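Local coordinates for nucleoside-diphosphate sugar epimerase (SulA family) (Corynebacterium glutamicum, PDB 3OH8), which probably acts as an NAD(P)-dependent epimerase on nucleotide-linked sugars, although its substrate and reaction remain to be established, at residues A202-H207 with T248-S253; P232-A237 with T289-D294; A300-G305 with D347-A352. All coordinates share one frame; numbering follows the deposited sequence.

Interaction 1: residues A202-H207 with T248-S253; sequences ADVLVH and TMISAS
L205 and M249 run side by side on one face of two neighbouring parallel strands, and their pairing illustrates how a Rossmann-type sheet divides its work between backbone and side chains. The axes of the two strand segments approach to 4.7 Å, 8° from parallel. L205 N donates to T248 O (2.9 Å) and L205 O receives I250 N (2.8 Å); H207 then does the same with I250 O and A252 N, so alternate residues of one strand supply both halves of the ladder. The helix between them, 222-242, makes the unit a beta-alpha-beta crossover and lies on the L205 and M249 face.

The selenomethionine M249 can be followed outward. From CB the chain leaves the sheet, and the first atom to touch across the contact is M249 CG, anti to the backbone N (chi1 -175°) and 4.0 Å from L205 CD2. The chain stays extended, SE lies against A237 of the helix, and the terminal M249 CE reaches both L205 CD2 and, at 4.1 Å, H207 CB. On the other face V204 sets both methyls against T248, V204 CG1 being 3.9 Å from T248 CB, and CG1 also touches I250 CG1. V206 and I250 continue this apolar row on the face covered by helix 342-354.

Toward the C-terminal ends of the strands a water takes part. Water 1 accepts from S251 OG at 2.9 Å and donates to A252 O and, over a longer bond, to H207 O, which thus receives both a main-chain N-H and a water proton. Buried backbone polarity is therefore met by regular strand bonds where aliphatic groups flank the ladder, and partly by bound solvent at the C-terminal end of the sheet, where Rossmann domains generally place their cofactor and substrate.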
loop_
_atom_site.group_PDB
_atom_site.type_symbol
_atom_site.label_atom_id
_atom_site.label_comp_id
_atom_site.label_asym_id
_atom_site.label_seq_id
_atom_site.Cartn_x
_atom_site.Cartn_y
_atom_site.Cartn_z
ATOM N N ALA A 202 -16.896 7.414 14.402
ATOM C CA ALA A 202 -16.385 7.309 13.032
ATOM C C ALA A 202 -17.148 8.173 12.044
ATOM O O ALA A 202 -18.381 8.236 12.078
ATOM C CB ALA A 202 -16.376 5.847 12.563
ATOM N N ASP A 203 -16.404 8.839 11.163
ATOM C CA ASP A 203 -16.997 9.572 10.050
ATOM C C ASP A 203 -17.274 8.661 8.851
ATOM O O ASP A 203 -18.239 8.870 8.107
ATOM C CB ASP A 203 -16.073 10.720 9.630
ATOM C CG ASP A 203 -15.798 11.675 10.774
ATOM O OD1 ASP A 203 -16.753 12.336 11.228
ATOM O OD2 ASP A 203 -14.639 11.739 11.227
ATOM N N VAL A 204 -16.427 7.652 8.671
ATOM C CA VAL A 204 -16.529 6.762 7.518
ATOM C C VAL A 204 -16.300 5.331 7.946
ATOM O O VAL A 204 -15.463 5.075 8.801
ATOM C CB VAL A 204 -15.459 7.108 6.461
ATOM C CG1 VAL A 204 -15.564 6.175 5.250
ATOM C CG2 VAL A 204 -15.584 8.566 6.021
ATOM N N LEU A 205 -17.036 4.398 7.352
ATOM C CA LEU A 205 -16.748 2.981 7.548
ATOM C C LEU A 205 -16.115 2.405 6.297
ATOM O O LEU A 205 -16.657 2.550 5.202
ATOM C CB LEU A 205 -18.026 2.192 7.851
ATOM C CG LEU A 205 -17.813 0.670 7.801
ATOM C CD1 LEU A 205 -16.877 0.186 8.931
ATOM C CD2 LEU A 205 -19.154 -0.083 7.810
ATOM N N VAL A 206 -14.971 1.748 6.453
ATOM C CA VAL A 206 -14.400 0.978 5.348
ATOM C C VAL A 206 -14.504 -0.511 5.662
ATOM O O VAL A 206 -13.927 -0.989 6.646
ATOM C CB VAL A 206 -12.926 1.371 5.077
ATOM C CG1 VAL A 206 -12.338 0.526 3.941
ATOM C CG2 VAL A 206 -12.861 2.837 4.728
ATOM N N HIS A 207 -15.264 -1.236 4.839
ATOM C CA HIS A 207 -15.517 -2.652 5.077
ATOM C C HIS A 207 -14.721 -3.492 4.096
ATOM O O HIS A 207 -15.095 -3.642 2.925
ATOM C CB HIS A 207 -17.006 -2.982 4.940
ATOM C CG HIS A 207 -17.328 -4.400 5.293
ATOM N ND1 HIS A 207 -18.290 -5.134 4.631
ATOM C CD2 HIS A 207 -16.811 -5.222 6.232
ATOM C CE1 HIS A 207 -18.354 -6.346 5.154
ATOM N NE2 HIS A 207 -17.465 -6.424 6.132
ATOM N N THR A 248 -20.621 7.696 5.461
ATOM C CA THR A 248 -20.090 7.008 4.293
ATOM C C THR A 248 -19.741 5.556 4.564
ATOM O O THR A 248 -19.143 5.250 5.589
ATOM C CB THR A 248 -18.819 7.738 3.806
ATOM O OG1 THR A 248 -19.138 9.110 3.537
ATOM C CG2 THR A 248 -18.274 7.091 2.548
HETATM N N MSE A 249 -20.103 4.670 3.631
HETATM C CA MSE A 249 -19.674 3.279 3.685
HETATM C C MSE A 249 -18.931 2.933 2.403
HETATM O O MSE A 249 -19.513 2.944 1.305
HETATM C CB MSE A 249 -20.864 2.319 3.902
HETATM C CG MSE A 249 -20.466 0.849 4.098
HETATM SE SE MSE A 249 -21.831 -0.294 4.445
HETATM C CE MSE A 249 -20.934 -1.813 4.692
ATOM N N ILE A 250 -17.632 2.672 2.534
ATOM C CA ILE A 250 -16.831 2.179 1.417
ATOM C C ILE A 250 -16.676 0.672 1.570
ATOM O O ILE A 250 -16.007 0.204 2.492
ATOM C CB ILE A 250 -15.422 2.819 1.399
ATOM C CG1 ILE A 250 -15.528 4.347 1.438
ATOM C CG2 ILE A 250 -14.651 2.373 0.154
ATOM C CD1 ILE A 250 -16.483 4.920 0.379
ATOM N N SER A 251 -17.289 -0.091 0.671
ATOM C CA SER A 251 -17.383 -1.532 0.859
ATOM C C SER A 251 -16.585 -2.295 -0.204
ATOM O O SER A 251 -16.705 -2.013 -1.394
ATOM C CB SER A 251 -18.862 -1.964 0.812
ATOM O OG SER A 251 -18.998 -3.298 1.258
ATOM N N ALA A 252 -15.774 -3.256 0.218
ATOM C CA ALA A 252 -15.010 -4.055 -0.734
ATOM C C ALA A 252 -15.955 -4.821 -1.664
ATOM O O ALA A 252 -17.028 -5.254 -1.251
ATOM C CB ALA A 252 -14.103 -5.029 -0.004
ATOM N N SER A 253 -15.562 -4.974 -2.922
ATOM C CA SER A 253 -16.282 -5.869 -3.823
ATOM C C SER A 253 -15.242 -6.502 -4.731
ATOM O O SER A 253 -14.078 -6.595 -4.344
ATOM C CB SER A 253 -17.360 -5.128 -4.618
ATOM O OG SER A 253 -18.131 -6.049 -5.375
HETATM O O HOH W 1 -17.203 -5.600 1.635
#

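Interaction 2: residues P232-A237 with T289-D294; sequences PTKFLA and TAPASD
The main-chain bond from D294 N to A290 O, 2.8 Å long, closes the turn from which P291 and A292 press against A237 of the longer helix 222-242. Here two helices of a Rossmann-type domain lie next to each other on one face of the parallel sheet, the face carrying M249 and S251. The segments run in nearly the same direction, 24° apart, with their axes 8.4 Å from each other, a spacing consistent with the small residues, A237 and A292, at the interface. No hydrogen bond crosses between them.

A237 is the centre of the contact, its CB directed at the short helix. A237 CB lies 3.8 Å from T289 CA and also approaches T289 O, an oxygen already bonded to A292 N. P291 meets the same methyl through its ring: P291 CD is 4.1 Å from A237 CB, while P291 CB sits close to both A237 CB and the carbonyl carbon of A237. A proline is at home here, because a residue in the first turn of a helix needs no N-H to complete the helical pattern.

One turn before A237, T233 presents its methyl rather than its hydroxyl. T233 CG2 stands 3.8 Å from T289 CG2, the two side chains crossing obliquely, and both hydroxyls turn back to their own chain, T233 OG1 to R229 O and T289 OG1 to E286 O. For T289 the torsion matters: with OG1 between the backbone N and the carbonyl carbon (chi1 64°), CG2 is left anti to the carbonyl carbon, in position to meet T233. At the exposed margin the extended chain of K234 brushes the proline ring with CG. Deeper in, A292 CB lies 3.9 Å from A237 O and slightly farther from A237 CB.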
loop_
_atom_site.group_PDB
_atom_site.type_symbol
_atom_site.label_atom_id
_atom_site.label_comp_id
_atom_site.label_asym_id
_atom_site.label_seq_id
_atom_site.Cartn_x
_atom_site.Cartn_y
_atom_site.Cartn_z
ATOM N N PRO A 232 -22.711 -10.221 7.451
ATOM C CA PRO A 232 -21.943 -9.210 8.187
ATOM C C PRO A 232 -21.980 -7.839 7.504
ATOM O O PRO A 232 -21.964 -6.805 8.188
ATOM C CB PRO A 232 -20.524 -9.780 8.183
ATOM C CG PRO A 232 -20.714 -11.283 8.045
ATOM C CD PRO A 232 -21.927 -11.444 7.181
ATOM N N THR A 233 -22.017 -7.834 6.174
ATOM C CA THR A 233 -22.042 -6.586 5.417
ATOM C C THR A 233 -23.337 -5.837 5.689
ATOM O O THR A 233 -23.341 -4.616 5.821
ATOM C CB THR A 233 -21.881 -6.839 3.897
ATOM O OG1 THR A 233 -20.561 -7.337 3.627
ATOM C CG2 THR A 233 -22.082 -5.568 3.131
ATOM N N LYS A 234 -24.436 -6.582 5.793
ATOM C CA LYS A 234 -25.736 -5.986 6.047
ATOM C C LYS A 234 -25.817 -5.402 7.452
ATOM O O LYS A 234 -26.342 -4.299 7.651
ATOM C CB LYS A 234 -26.848 -7.022 5.849
ATOM C CG LYS A 234 -28.247 -6.448 5.929
ATOM C CD LYS A 234 -29.286 -7.557 5.792
ATOM C CE LYS A 234 -30.687 -7.041 6.055
ATOM N NZ LYS A 234 -31.688 -8.144 5.991
ATOM N N PHE A 235 -25.316 -6.146 8.431
ATOM C CA PHE A 235 -25.380 -5.692 9.811
ATOM C C PHE A 235 -24.555 -4.422 9.978
ATOM O O PHE A 235 -24.955 -3.492 10.676
ATOM C CB PHE A 235 -24.954 -6.805 10.778
ATOM C CG PHE A 235 -25.834 -8.042 10.702
ATOM C CD1 PHE A 235 -27.110 -7.965 10.160
ATOM C CD2 PHE A 235 -25.384 -9.272 11.166
ATOM C CE1 PHE A 235 -27.930 -9.093 10.089
ATOM C CE2 PHE A 235 -26.193 -10.401 11.104
ATOM C CZ PHE A 235 -27.470 -10.309 10.560
ATOM N N LEU A 236 -23.414 -4.365 9.306
ATOM C CA LEU A 236 -22.591 -3.157 9.353
ATOM C C LEU A 236 -23.336 -1.994 8.671
ATOM O O LEU A 236 -23.344 -0.864 9.163
ATOM C CB LEU A 236 -21.250 -3.405 8.657
ATOM C CG LEU A 236 -19.933 -3.590 9.430
ATOM C CD1 LEU A 236 -20.013 -3.267 10.939
ATOM C CD2 LEU A 236 -19.407 -4.964 9.187
ATOM N N ALA A 237 -23.953 -2.273 7.531
ATOM C CA ALA A 237 -24.701 -1.240 6.810
ATOM C C ALA A 237 -25.813 -0.662 7.682
ATOM O O ALA A 237 -26.072 0.542 7.658
ATOM C CB ALA A 237 -25.262 -1.787 5.509
ATOM N N THR A 289 -25.408 -3.745 1.257
ATOM C CA THR A 289 -25.163 -2.385 1.754
ATOM C C THR A 289 -26.409 -1.504 1.664
ATOM O O THR A 289 -26.397 -0.350 2.100
ATOM C CB THR A 289 -24.006 -1.641 1.002
ATOM O OG1 THR A 289 -24.354 -1.441 -0.372
ATOM C CG2 THR A 289 -22.689 -2.405 1.096
ATOM N N ALA A 290 -27.480 -2.050 1.102
ATOM C CA ALA A 290 -28.695 -1.269 0.852
ATOM C C ALA A 290 -29.221 -0.440 2.042
ATOM O O ALA A 290 -29.655 0.686 1.848
ATOM C CB ALA A 290 -29.800 -2.161 0.264
ATOM N N PRO A 291 -29.168 -0.979 3.273
ATOM C CA PRO A 291 -29.634 -0.155 4.398
ATOM C C PRO A 291 -28.881 1.171 4.539
ATOM O O PRO A 291 -29.488 2.172 4.915
ATOM C CB PRO A 291 -29.385 -1.051 5.615
ATOM C CG PRO A 291 -29.466 -2.451 5.058
ATOM C CD PRO A 291 -28.840 -2.355 3.695
ATOM N N ALA A 292 -27.582 1.189 4.250
ATOM C CA ALA A 292 -26.824 2.430 4.346
ATOM C C ALA A 292 -27.275 3.449 3.301
ATOM O O ALA A 292 -27.533 4.607 3.611
ATOM C CB ALA A 292 -25.336 2.163 4.202
ATOM N N SER A 293 -27.366 3.022 2.051
ATOM C CA SER A 293 -27.730 3.961 1.001
ATOM C C SER A 293 -29.207 4.342 1.118
ATOM O O SER A 293 -29.578 5.475 0.824
ATOM C CB SER A 293 -27.389 3.403 -0.383
ATOM O OG SER A 293 -27.891 2.085 -0.520
ATOM N N ASP A 294 -30.044 3.414 1.574
ATOM C CA ASP A 294 -31.451 3.744 1.812
ATOM C C ASP A 294 -31.567 4.868 2.833
ATOM O O ASP A 294 -32.483 5.687 2.764
ATOM C CB ASP A 294 -32.243 2.535 2.302
ATOM C CG ASP A 294 -32.468 1.506 1.213
ATOM O OD1 ASP A 294 -32.292 1.844 0.022
ATOM O OD2 ASP A 294 -32.827 0.359 1.552
#

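Interaction 3: residues A300-G305 with D347-A352; sequences AFIRTG and DIYYRA
Strand 300-304 and helix segment 347-352 run antiparallel, at 174°, with their axes 10.2 Å apart and their closest CA atoms, those of I302 and Y349, separated by 7.5 Å. I302 projects from the strand toward the helix; Y349 does not set out toward the strand, but its ring ends close to it and meets I302. The isoleucine touches the tyrosine with three atoms. I302 CG1 makes a CH-pi contact over one face of the Y349 ring, 4.0 Å from its centroid and 27° off the normal, and comes within 3.6 Å of Y349 CE1; I302 CB nears Y349 OH; and I302 CG2 lies by Y349 CE2 and CZ. With CG1 beside the backbone N (chi1 -54°), both branches of the side chain can bear on the same tyrosine.

This is helix-on-sheet packing of a Rossmann-type domain: helix 342-354 connects strands 336-341 and 360-364, each parallel to strand 298-308, and therefore travels against their direction. A252 of the next strand also touches Y349, and L163 of helix 158-169 adds to its surroundings.

Away from the ring, I302 CD1 touches two helical residues, 4.4 Å from I348 CG2 and equally far from A352 CB. The polar tip of the tyrosine is handled separately. Water 2 lies in the plane of the ring at its edge and is hydrogen-bonded to Y349 OH and T304 OG1, 2.7 Å from each.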
loop_
_atom_site.group_PDB
_atom_site.type_symbol
_atom_site.label_atom_id
_atom_site.label_comp_id
_atom_site.label_asym_id
_atom_site.label_seq_id
_atom_site.Cartn_x
_atom_site.Cartn_y
_atom_site.Cartn_z
ATOM N N ALA A 300 -19.988 3.339 -1.761
ATOM C CA ALA A 300 -19.280 2.902 -2.968
ATOM C C ALA A 300 -18.825 1.456 -2.821
ATOM O O ALA A 300 -18.571 0.982 -1.711
ATOM C CB ALA A 300 -18.090 3.793 -3.259
ATOM N N PHE A 301 -18.730 0.767 -3.956
ATOM C CA PHE A 301 -18.289 -0.619 -4.018
ATOM C C PHE A 301 -16.984 -0.628 -4.770
ATOM O O PHE A 301 -16.924 -0.217 -5.931
ATOM C CB PHE A 301 -19.305 -1.481 -4.777
ATOM C CG PHE A 301 -20.721 -1.227 -4.378
ATOM C CD1 PHE A 301 -21.163 -1.575 -3.115
ATOM C CD2 PHE A 301 -21.611 -0.648 -5.265
ATOM C CE1 PHE A 301 -22.466 -1.344 -2.738
ATOM C CE2 PHE A 301 -22.921 -0.410 -4.891
ATOM C CZ PHE A 301 -23.344 -0.757 -3.620
ATOM N N ILE A 302 -15.930 -1.076 -4.107
ATOM C CA ILE A 302 -14.608 -1.097 -4.728
ATOM C C ILE A 302 -14.425 -2.469 -5.373
ATOM O O ILE A 302 -13.988 -3.415 -4.724
ATOM C CB ILE A 302 -13.506 -0.818 -3.685
ATOM C CG1 ILE A 302 -13.809 0.487 -2.939
ATOM C CG2 ILE A 302 -12.131 -0.742 -4.340
ATOM C CD1 ILE A 302 -14.123 1.676 -3.858
ATOM N N ARG A 303 -14.809 -2.574 -6.645
ATOM C CA ARG A 303 -14.668 -3.824 -7.371
ATOM C C ARG A 303 -13.202 -4.011 -7.733
ATOM O O ARG A 303 -12.727 -3.493 -8.737
ATOM C CB ARG A 303 -15.562 -3.824 -8.623
ATOM C CG ARG A 303 -17.041 -3.624 -8.291
ATOM C CD ARG A 303 -17.950 -3.698 -9.540
ATOM N NE ARG A 303 -19.356 -3.574 -9.163
ATOM C CZ ARG A 303 -20.330 -3.215 -9.994
ATOM N NH1 ARG A 303 -20.069 -2.931 -11.270
ATOM N NH2 ARG A 303 -21.568 -3.130 -9.539
ATOM N N THR A 304 -12.490 -4.756 -6.897
ATOM C CA THR A 304 -11.050 -4.898 -7.028
ATOM C C THR A 304 -10.627 -5.992 -8.001
ATOM O O THR A 304 -11.230 -7.071 -8.057
ATOM C CB THR A 304 -10.420 -5.248 -5.678
ATOM O OG1 THR A 304 -10.954 -4.379 -4.673
ATOM C CG2 THR A 304 -8.909 -5.076 -5.760
ATOM N N GLY A 305 -9.573 -5.704 -8.752
ATOM C CA GLY A 305 -8.902 -6.710 -9.552
ATOM C C GLY A 305 -7.996 -7.497 -8.633
ATOM O O GLY A 305 -8.158 -7.452 -7.418
ATOM N N ASP A 347 -4.764 3.718 -2.636
ATOM C CA ASP A 347 -5.060 5.080 -3.107
ATOM C C ASP A 347 -6.550 5.233 -3.394
ATOM O O ASP A 347 -7.168 6.248 -3.053
ATOM C CB ASP A 347 -4.269 5.426 -4.368
ATOM C CG ASP A 347 -2.829 5.839 -4.070
ATOM O OD1 ASP A 347 -2.411 5.819 -2.888
ATOM O OD2 ASP A 347 -2.115 6.184 -5.031
ATOM N N ILE A 348 -7.125 4.222 -4.046
ATOM C CA ILE A 348 -8.537 4.280 -4.428
ATOM C C ILE A 348 -9.430 4.241 -3.195
ATOM O O ILE A 348 -10.391 5.003 -3.096
ATOM C CB ILE A 348 -8.879 3.172 -5.447
ATOM C CG1 ILE A 348 -8.225 3.517 -6.794
ATOM C CG2 ILE A 348 -10.376 3.046 -5.627
ATOM C CD1 ILE A 348 -8.122 2.338 -7.769
ATOM N N TYR A 349 -9.109 3.380 -2.237
ATOM C CA TYR A 349 -9.863 3.377 -0.983
ATOM C C TYR A 349 -9.768 4.726 -0.281
ATOM O O TYR A 349 -10.770 5.292 0.168
ATOM C CB TYR A 349 -9.361 2.266 -0.048
ATOM C CG TYR A 349 -10.077 0.942 -0.285
ATOM C CD1 TYR A 349 -11.350 0.720 0.227
ATOM C CD2 TYR A 349 -9.465 -0.088 -1.001
ATOM C CE1 TYR A 349 -12.014 -0.502 0.015
ATOM C CE2 TYR A 349 -10.115 -1.299 -1.218
ATOM C CZ TYR A 349 -11.390 -1.495 -0.717
ATOM O OH TYR A 349 -12.032 -2.702 -0.932
ATOM N N TYR A 350 -8.539 5.220 -0.178
ATOM C CA TYR A 350 -8.254 6.470 0.517
ATOM C C TYR A 350 -9.039 7.590 -0.150
ATOM O O TYR A 350 -9.763 8.333 0.516
ATOM C CB TYR A 350 -6.742 6.714 0.476
ATOM C CG TYR A 350 -6.202 7.792 1.391
ATOM C CD1 TYR A 350 -6.744 9.065 1.398
ATOM C CD2 TYR A 350 -5.105 7.537 2.215
ATOM C CE1 TYR A 350 -6.217 10.066 2.230
ATOM C CE2 TYR A 350 -4.575 8.518 3.041
ATOM C CZ TYR A 350 -5.136 9.782 3.041
ATOM O OH TYR A 350 -4.605 10.753 3.866
ATOM N N ARG A 351 -8.940 7.682 -1.475
ATOM C CA ARG A 351 -9.731 8.657 -2.204
ATOM C C ARG A 351 -11.229 8.509 -1.939
ATOM O O ARG A 351 -11.927 9.506 -1.721
ATOM C CB ARG A 351 -9.467 8.579 -3.716
ATOM C CG ARG A 351 -10.211 9.664 -4.466
ATOM C CD ARG A 351 -9.988 9.665 -5.974
ATOM N NE ARG A 351 -10.779 10.750 -6.545
ATOM C CZ ARG A 351 -10.503 11.388 -7.675
ATOM N NH1 ARG A 351 -9.453 11.044 -8.407
ATOM N NH2 ARG A 351 -11.285 12.393 -8.055
ATOM N N ALA A 352 -11.733 7.275 -1.982
ATOM C CA ALA A 352 -13.167 7.053 -1.754
ATOM C C ALA A 352 -13.590 7.597 -0.387
ATOM O O ALA A 352 -14.665 8.180 -0.233
ATOM C CB ALA A 352 -13.501 5.564 -1.862
HETATM O O HOH W 2 -10.569 -4.688 -2.007
#

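How the interactions relate
Strand 248-254 ties the three contacts into one layered example. In interaction 1 it is hydrogen-bonded to strand 204-207, and on its far side S251 and S253 probably bond to the strand of interaction 3. Its alternating side chains separate the layers, facing in turn the helices of interaction 2 and the helix of interaction 3. Chemistry follows position. Strand against strand relies on main-chain bonds, helix against sheet on an aromatic face and a water bridge, and helix against helix on methyls and a proline ring. Interactions 1 and 3 are core, whereas interaction 2, whose centre is about 27 Å from the centre of the chain, is buried inward but reaches the surface at K234.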